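Local coordinates for protein acetyltransferase (PDB 2FSR) that probably transfers the acetyl group of acetyl-coenzyme A to an acceptor of unknown identity, as a member of the GNAT family of acetyltransferases, at residues Leu35-Leu40 with Ala130-Ala135; Ala47-Met52 with Tyr64-Thr69; Lys113-Leu118 with Pro147-Tyr152. One frame throughout, in Å; residues are numbered along the deposited sequence. Where two conformers were deposited one is given.

In the fold
All three contacts lie within the GNAT domain and tie together its helices and two sheets. Contact 1 lays helix 128-143 against the early strand 35-38. Contact 2, toward the periphery, pairs helix 45-53 with the start of helix 66-83 and is nested inside the loop that contact 1 closes. Contact 3 comes after contact 2 and alternates with contact 1, joining strand 114-119 of the five-stranded antiparallel sheet to strand 149-153 of the second. Contacts 1 and 3 have centres about 14 Å apart, and A133 touches L115 and W117; contact 2 lies about 21 Å from each, centre to centre, yet F51 and Y48 reach L118. Helix 128-143 and the splayed strands probably frame the acetyl-coenzyme A site.

Contact 1 of 3, residues Leu35-Leu40 with Ala130-Ala135; sequences LTLRPL and AEAAVA
E131 lays the aliphatic part of its side chain against L35, its CG 4.0 Å from L35 CD1. The chain is fully extended, with CG anti to the backbone N (chi1 -180°), and this carries the carboxylate past the leucine to polar partners in the turn that precedes the strand: OE1 makes a salt bridge with R34 and OE2 a hydrogen bond with T32 OG1. Glutamate suits this border, offering methylenes to the leucine and its charge to the turn.

One residue on, A132 sets its methyl against the notch between two leucines that reach from the same side of strand 35-38. Its CB lies 4.0 Å from L35 CD1 and 4.1 Å from L37 CD2, and I90 of the adjacent strand touches both L35 and A132. A turn later A135 takes the other branch of L37, CB to CD1 at 3.9 Å. The small alanines let the leucine ends come close to the helix, and the segment axes approach to 9.8 Å at 52°.

The arrangement is the helix-on-sheet layer of an alpha/beta sandwich, here helix 128-143, the GNAT helix between the splayed strands 114-119 and 149-153, lying on the antiparallel sheet.

Contact 2 of 3, residues Ala47-Met52 with Tyr64-Thr69; sequences AYRDFM and YDLPST
R49 spreads one face of its guanidinium over the first turn of helix 66-83, where L66 N sits 3.4 Å above the plane, toward its rim. A bend at chi2 (56°) turns the arginine chain across the L66 side chain, whose CD1 comes 3.7 Å from NE. At the edge of the same group, NH1 gives a nearly straight bond to Y64 O (2.8 Å, 164°); this oxygen lies in the guanidinium plane, while NH1 stands above the carbonyl plane of Y64. A second, weak bond runs from NH1 to T69 OG1 at 3.0 Å. A water accepts from NH2 and donates to Y64 O, linking the two a second time.

T69 divides its two branches by chemistry. OG1 donates to D65 O at 2.8 Å, while the methyl CG2 packs against Y48, 3.6 Å from CE2. D65 is the N-cap, its OD1 receiving the capping bond from S68 N.

Y64 N donates to M52 O (2.9 Å), an acceptor shared with S57 OG. M52, present as selenomethionine, curls back so that CE meets Y64 CD2 at 3.4 Å; SE lies obliquely to the ring, 61° off its normal, in a Met-aromatic contact. The tyrosine hydroxyl binds V60 O, within the intervening loop.

This joins the paired helices between strands 35-38 and 87-92, the place of the first two helices in GNAT folds, which in relatives often border the acceptor-substrate site.

Contact 3 of 3, residues Lys113-Leu118 with Pro147-Tyr152; sequences KELGWL and PTLVSY
E114 folds its side chain along the ring of Y152. CB lies 3.9 Å from CE2, and CG comes in closer, 3.3 Å from CD2, while also passing near V150 O. A sharp bend at chi2 then brings CD and OE2 back toward the Y152 backbone. The carboxylate plane lies only 11° from that of the ring. At the tip OE2 accepts from Y152 N (2.8 Å, 166°) on its anti lone pair, and OE1 is held by N105 ND2 of the neighbouring strand, so both oxygens of this buried carboxylate are bonded.

The backbone suggests why a glutamate suits this place. Around E114 the two strands pair in parallel fashion: V150 N donates to K113 O (3.1 Å) and L115 N to V150 O (2.7 Å). One step further the strands, 48° apart, have diverged, and side chains replace the next rung. The carboxylate serves Y152 N, while S151 OG donates to L115 O at 2.7 Å; the serine is small enough to fit there, beside W117 CZ3, and it also bonds Y187 OH.

On the side facing helix 128-143, L149 CD1 rests against K113 O (3.5 Å) and its CG against L115 CB.

Such a single parallel bridge followed by a splay is the hallmark of the GNAT fold, whose V-shaped opening between these two strands receives acetyl-coenzyme A in relatives.

Contact 1 of 3, residues Leu35-Leu40 with Ala130-Ala135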
# COMPACT_ATOMS: atom_id res chain seq x y z
N LEU A 35 1.41 14.98 -0.55
CA LEU A 35 0.47 14.00 -1.11
C LEU A 35 -0.86 13.94 -0.41
O LEU A 35 -0.99 14.32 0.76
CB LEU A 35 1.09 12.59 -1.08
CG LEU A 35 2.52 12.42 -1.61
CD1 LEU A 35 3.09 11.06 -1.20
CD2 LEU A 35 2.56 12.65 -3.12
N THR A 36 -1.86 13.47 -1.14
CA THR A 36 -3.16 13.13 -0.54
C THR A 36 -3.34 11.63 -0.77
O THR A 36 -3.18 11.14 -1.91
CB THR A 36 -4.31 13.93 -1.17
OG1 THR A 36 -4.12 15.33 -0.91
CG2 THR A 36 -5.67 13.51 -0.58
N LEU A 37 -3.61 10.89 0.31
CA LEU A 37 -3.76 9.43 0.23
C LEU A 37 -5.22 9.15 0.48
O LEU A 37 -5.69 9.34 1.59
CB LEU A 37 -2.88 8.74 1.29
CG LEU A 37 -1.43 9.24 1.37
CD1 LEU A 37 -0.66 8.45 2.41
CD2 LEU A 37 -0.73 9.18 0.03
N ARG A 38 -5.94 8.72 -0.56
CA ARG A 38 -7.41 8.73 -0.48
C ARG A 38 -8.06 7.44 -0.99
O ARG A 38 -7.40 6.60 -1.60
CB ARG A 38 -8.01 9.95 -1.20
CG ARG A 38 -7.42 10.20 -2.57
CD ARG A 38 -8.28 9.64 -3.64
NE ARG A 38 -7.67 9.78 -4.97
CZ ARG A 38 -7.90 8.94 -5.97
NH1 ARG A 38 -8.77 7.94 -5.80
NH2 ARG A 38 -7.28 9.10 -7.13
N PRO A 39 -9.34 7.26 -0.68
CA PRO A 39 -9.98 6.00 -1.09
C PRO A 39 -10.01 5.73 -2.59
O PRO A 39 -10.13 6.64 -3.41
CB PRO A 39 -11.40 6.11 -0.53
CG PRO A 39 -11.29 7.18 0.56
CD PRO A 39 -10.26 8.14 0.07
N LEU A 40 -9.93 4.45 -2.92
CA LEU A 40 -10.07 3.98 -4.29
C LEU A 40 -11.44 4.36 -4.86
O LEU A 40 -12.45 4.38 -4.13
CB LEU A 40 -9.92 2.46 -4.35
CG LEU A 40 -8.51 1.91 -4.59
CD1 LEU A 40 -7.56 2.23 -3.42
CD2 LEU A 40 -8.53 0.40 -4.90
N ALA A 130 8.36 6.58 -0.40
CA ALA A 130 8.74 6.62 1.02
C ALA A 130 7.80 7.53 1.82
O ALA A 130 7.41 7.19 2.95
CB ALA A 130 10.20 7.04 1.19
N GLU A 131 7.42 8.67 1.24
CA GLU A 131 6.57 9.63 1.94
C GLU A 131 5.20 9.01 2.20
O GLU A 131 4.66 9.13 3.32
CB GLU A 131 6.44 10.94 1.15
CG GLU A 131 5.56 11.98 1.82
CD GLU A 131 5.55 13.33 1.09
OE1 GLU A 131 6.60 13.68 0.50
OE2 GLU A 131 4.53 14.04 1.13
N ALA A 132 4.64 8.35 1.19
CA ALA A 132 3.35 7.68 1.34
C ALA A 132 3.44 6.53 2.34
O ALA A 132 2.55 6.36 3.20
CB ALA A 132 2.83 7.20 -0.01
N ALA A 133 4.53 5.76 2.24
CA ALA A 133 4.73 4.59 3.12
C ALA A 133 4.87 5.01 4.59
O ALA A 133 4.28 4.37 5.47
CB ALA A 133 5.95 3.78 2.69
N VAL A 134 5.64 6.05 4.85
CA VAL A 134 5.79 6.56 6.23
C VAL A 134 4.44 6.95 6.80
O VAL A 134 4.13 6.62 7.97
CB VAL A 134 6.78 7.76 6.28
CG1 VAL A 134 6.60 8.58 7.56
CG2 VAL A 134 8.22 7.28 6.11
N ALA A 135 3.63 7.64 6.01
CA ALA A 135 2.33 8.13 6.47
C ALA A 135 1.41 6.98 6.83
O ALA A 135 0.80 6.98 7.90
CB ALA A 135 1.68 9.05 5.43

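Contact 2 of 3, residues Ala47-Met52 with Tyr64-Thr69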
# COMPACT_ATOMS: atom_id res chain seq x y z
N ALA A 47 -5.95 3.57 -15.10
CA ALA A 47 -4.50 3.81 -14.97
C ALA A 47 -3.87 2.67 -14.19
O ALA A 47 -2.72 2.25 -14.46
CB ALA A 47 -4.23 5.14 -14.30
N TYR A 48 -4.61 2.14 -13.21
CA TYR A 48 -4.13 1.00 -12.42
C TYR A 48 -3.92 -0.21 -13.31
O TYR A 48 -2.89 -0.90 -13.19
CB TYR A 48 -5.13 0.71 -11.29
CG TYR A 48 -4.77 -0.43 -10.35
CD1 TYR A 48 -3.90 -0.22 -9.28
CD2 TYR A 48 -5.30 -1.69 -10.54
CE1 TYR A 48 -3.58 -1.26 -8.42
CE2 TYR A 48 -4.99 -2.74 -9.69
CZ TYR A 48 -4.13 -2.52 -8.64
OH TYR A 48 -3.83 -3.56 -7.78
N ARG A 49 -4.87 -0.48 -14.20
CA ARG A 49 -4.81 -1.64 -15.08
C ARG A 49 -3.66 -1.45 -16.08
O ARG A 49 -2.92 -2.39 -16.36
CB ARG A 49 -6.15 -1.82 -15.81
CG ARG A 49 -6.19 -2.88 -16.88
CD ARG A 49 -5.78 -4.26 -16.39
NE ARG A 49 -5.64 -5.17 -17.53
CZ ARG A 49 -4.77 -6.18 -17.62
NH1 ARG A 49 -3.94 -6.46 -16.61
NH2 ARG A 49 -4.72 -6.93 -18.72
N ASP A 50 -3.52 -0.24 -16.63
CA ASP A 50 -2.39 0.08 -17.51
C ASP A 50 -1.07 -0.31 -16.83
O ASP A 50 -0.24 -1.01 -17.43
CB ASP A 50 -2.35 1.58 -17.86
CG ASP A 50 -3.43 2.00 -18.86
OD1 ASP A 50 -4.12 1.14 -19.45
OD2 ASP A 50 -3.58 3.24 -19.05
N PHE A 51 -0.92 0.08 -15.57
CA PHE A 51 0.29 -0.25 -14.83
C PHE A 51 0.44 -1.77 -14.66
O PHE A 51 1.49 -2.35 -14.94
CB PHE A 51 0.28 0.43 -13.44
CG PHE A 51 1.40 -0.04 -12.53
CD1 PHE A 51 2.66 0.52 -12.64
CD2 PHE A 51 1.18 -1.02 -11.58
CE1 PHE A 51 3.70 0.09 -11.79
CE2 PHE A 51 2.22 -1.46 -10.74
CZ PHE A 51 3.47 -0.89 -10.85
N MSE A 52 -0.63 -2.41 -14.18
CA MSE A 52 -0.58 -3.83 -13.84
C MSE A 52 -0.41 -4.76 -15.03
O MSE A 52 0.08 -5.88 -14.87
CB MSE A 52 -1.82 -4.22 -13.01
CG MSE A 52 -1.89 -3.50 -11.68
SE MSE A 52 -0.67 -4.31 -10.38
CE MSE A 52 -1.95 -5.68 -9.75
N TYR A 64 0.10 -8.74 -14.80
CA TYR A 64 -1.08 -9.49 -14.43
C TYR A 64 -2.09 -9.47 -15.54
O TYR A 64 -2.12 -8.54 -16.33
CB TYR A 64 -1.72 -8.82 -13.21
CG TYR A 64 -0.88 -8.98 -11.96
CD1 TYR A 64 -0.90 -10.18 -11.25
CD2 TYR A 64 -0.07 -7.95 -11.51
CE1 TYR A 64 -0.13 -10.34 -10.10
CE2 TYR A 64 0.72 -8.09 -10.36
CZ TYR A 64 0.67 -9.29 -9.67
OH TYR A 64 1.44 -9.45 -8.53
N ASP A 65 -2.93 -10.50 -15.59
CA ASP A 65 -4.04 -10.48 -16.52
C ASP A 65 -5.16 -9.62 -15.94
O ASP A 65 -5.07 -9.14 -14.80
CB ASP A 65 -4.47 -11.90 -16.93
CG ASP A 65 -5.04 -12.71 -15.77
OD1 ASP A 65 -5.41 -12.15 -14.72
OD2 ASP A 65 -5.17 -13.94 -15.94
N LEU A 66 -6.24 -9.45 -16.70
CA LEU A 66 -7.33 -8.57 -16.26
C LEU A 66 -8.07 -9.09 -15.01
O LEU A 66 -8.29 -8.32 -14.07
CB LEU A 66 -8.29 -8.27 -17.42
CG LEU A 66 -9.51 -7.41 -17.11
CD1 LEU A 66 -9.16 -6.03 -16.57
CD2 LEU A 66 -10.36 -7.28 -18.35
N PRO A 67 -8.49 -10.37 -15.00
CA PRO A 67 -9.16 -10.86 -13.78
C PRO A 67 -8.32 -10.70 -12.52
O PRO A 67 -8.85 -10.30 -11.48
CB PRO A 67 -9.45 -12.34 -14.09
CG PRO A 67 -9.47 -12.40 -15.59
CD PRO A 67 -8.48 -11.39 -16.07
N SER A 68 -7.02 -10.99 -12.61
CA SER A 68 -6.14 -10.84 -11.43
C SER A 68 -6.03 -9.37 -11.04
O SER A 68 -6.07 -9.04 -9.85
CB SER A 68 -4.76 -11.45 -11.68
OG SER A 68 -4.84 -12.84 -11.94
N THR A 69 -5.92 -8.48 -12.03
CA THR A 69 -5.82 -7.05 -11.73
C THR A 69 -7.07 -6.55 -11.01
O THR A 69 -7.00 -5.81 -10.00
CB THR A 69 -5.62 -6.22 -13.00
OG1 THR A 69 -4.41 -6.63 -13.65
CG2 THR A 69 -5.51 -4.73 -12.65
O HOH W 1 -2.62 -8.71 -19.55

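Contact 3 of 3, residues Lys113-Leu118 with Pro147-Tyr152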
# COMPACT_ATOMS: atom_id res chain seq x y z
N LYS A 113 0.32 -8.85 8.23
CA LYS A 113 -0.13 -7.54 7.68
C LYS A 113 1.04 -6.88 6.96
O LYS A 113 2.13 -6.77 7.51
CB LYS A 113 -0.73 -6.64 8.75
CG LYS A 113 -2.03 -7.19 9.34
CD LYS A 113 -2.64 -6.21 10.33
CE LYS A 113 -3.90 -6.77 10.98
NZ LYS A 113 -5.03 -6.98 10.03
N GLU A 114 0.80 -6.47 5.72
CA GLU A 114 1.88 -6.15 4.77
C GLU A 114 1.69 -4.79 4.12
O GLU A 114 0.62 -4.49 3.58
CB GLU A 114 1.98 -7.24 3.69
CG GLU A 114 3.30 -7.20 2.90
CD GLU A 114 3.18 -6.64 1.53
OE1 GLU A 114 2.06 -6.18 1.15
OE2 GLU A 114 4.19 -6.71 0.80
N LEU A 115 2.74 -3.98 4.17
CA LEU A 115 2.77 -2.65 3.56
C LEU A 115 3.36 -2.74 2.15
O LEU A 115 4.46 -3.27 1.95
CB LEU A 115 3.64 -1.72 4.43
CG LEU A 115 3.79 -0.24 4.03
CD1 LEU A 115 2.49 0.51 4.19
CD2 LEU A 115 4.89 0.44 4.87
N GLY A 116 2.61 -2.24 1.16
CA GLY A 116 3.11 -2.24 -0.21
C GLY A 116 2.85 -0.93 -0.90
O GLY A 116 1.99 -0.16 -0.49
N TRP A 117 3.60 -0.67 -1.97
CA TRP A 117 3.45 0.61 -2.69
C TRP A 117 3.80 0.41 -4.15
O TRP A 117 4.51 -0.52 -4.52
CB TRP A 117 4.37 1.72 -2.12
CG TRP A 117 5.80 1.28 -2.01
CD1 TRP A 117 6.77 1.35 -2.98
CD2 TRP A 117 6.42 0.66 -0.88
NE1 TRP A 117 7.94 0.80 -2.53
CE2 TRP A 117 7.76 0.38 -1.23
CE3 TRP A 117 5.97 0.31 0.40
CZ2 TRP A 117 8.65 -0.24 -0.36
CZ3 TRP A 117 6.86 -0.30 1.27
CH2 TRP A 117 8.18 -0.58 0.89
N LEU A 118 3.29 1.32 -4.97
CA LEU A 118 3.65 1.36 -6.38
C LEU A 118 3.47 2.80 -6.87
O LEU A 118 2.61 3.54 -6.38
CB LEU A 118 2.80 0.39 -7.21
CG LEU A 118 1.28 0.64 -7.25
CD1 LEU A 118 0.90 1.58 -8.41
CD2 LEU A 118 0.53 -0.68 -7.37
N PRO A 147 1.08 -4.46 16.27
CA PRO A 147 2.30 -4.93 16.91
C PRO A 147 3.50 -5.10 15.97
O PRO A 147 4.64 -5.12 16.44
CB PRO A 147 1.89 -6.28 17.52
CG PRO A 147 0.72 -6.74 16.72
CD PRO A 147 0.02 -5.49 16.25
N THR A 148 3.24 -5.23 14.67
CA THR A 148 4.30 -5.34 13.66
C THR A 148 3.71 -5.06 12.29
O THR A 148 2.50 -4.95 12.14
CB THR A 148 5.00 -6.75 13.68
OG1 THR A 148 6.19 -6.72 12.87
CG2 THR A 148 4.07 -7.85 13.16
N LEU A 149 4.59 -4.96 11.29
CA LEU A 149 4.19 -4.75 9.90
C LEU A 149 5.35 -5.24 9.03
O LEU A 149 6.52 -5.12 9.43
CB LEU A 149 3.94 -3.25 9.69
CG LEU A 149 3.21 -2.75 8.47
CD1 LEU A 149 1.79 -3.36 8.29
CD2 LEU A 149 3.13 -1.22 8.58
N VAL A 150 5.05 -5.82 7.87
CA VAL A 150 6.10 -6.34 6.97
C VAL A 150 5.92 -5.82 5.55
O VAL A 150 4.88 -5.27 5.23
CB VAL A 150 6.16 -7.89 6.94
CG1 VAL A 150 6.42 -8.47 8.33
CG2 VAL A 150 4.87 -8.46 6.37
N SER A 151 6.94 -6.00 4.73
CA SER A 151 6.79 -5.89 3.27
C SER A 151 7.42 -7.10 2.60
O SER A 151 8.55 -7.47 2.94
CB SER A 151 7.47 -4.62 2.75
OG SER A 151 6.84 -3.44 3.18
N TYR A 152 6.70 -7.72 1.66
CA TYR A 152 7.25 -8.83 0.85
C TYR A 152 7.89 -8.22 -0.39
O TYR A 152 7.21 -7.52 -1.15
CB TYR A 152 6.17 -9.87 0.48
CG TYR A 152 5.48 -10.40 1.72
CD1 TYR A 152 6.22 -11.01 2.73
CD2 TYR A 152 4.10 -10.29 1.89
CE1 TYR A 152 5.60 -11.49 3.89
CE2 TYR A 152 3.47 -10.77 3.04
CZ TYR A 152 4.23 -11.36 4.04
OH TYR A 152 3.64 -11.82 5.19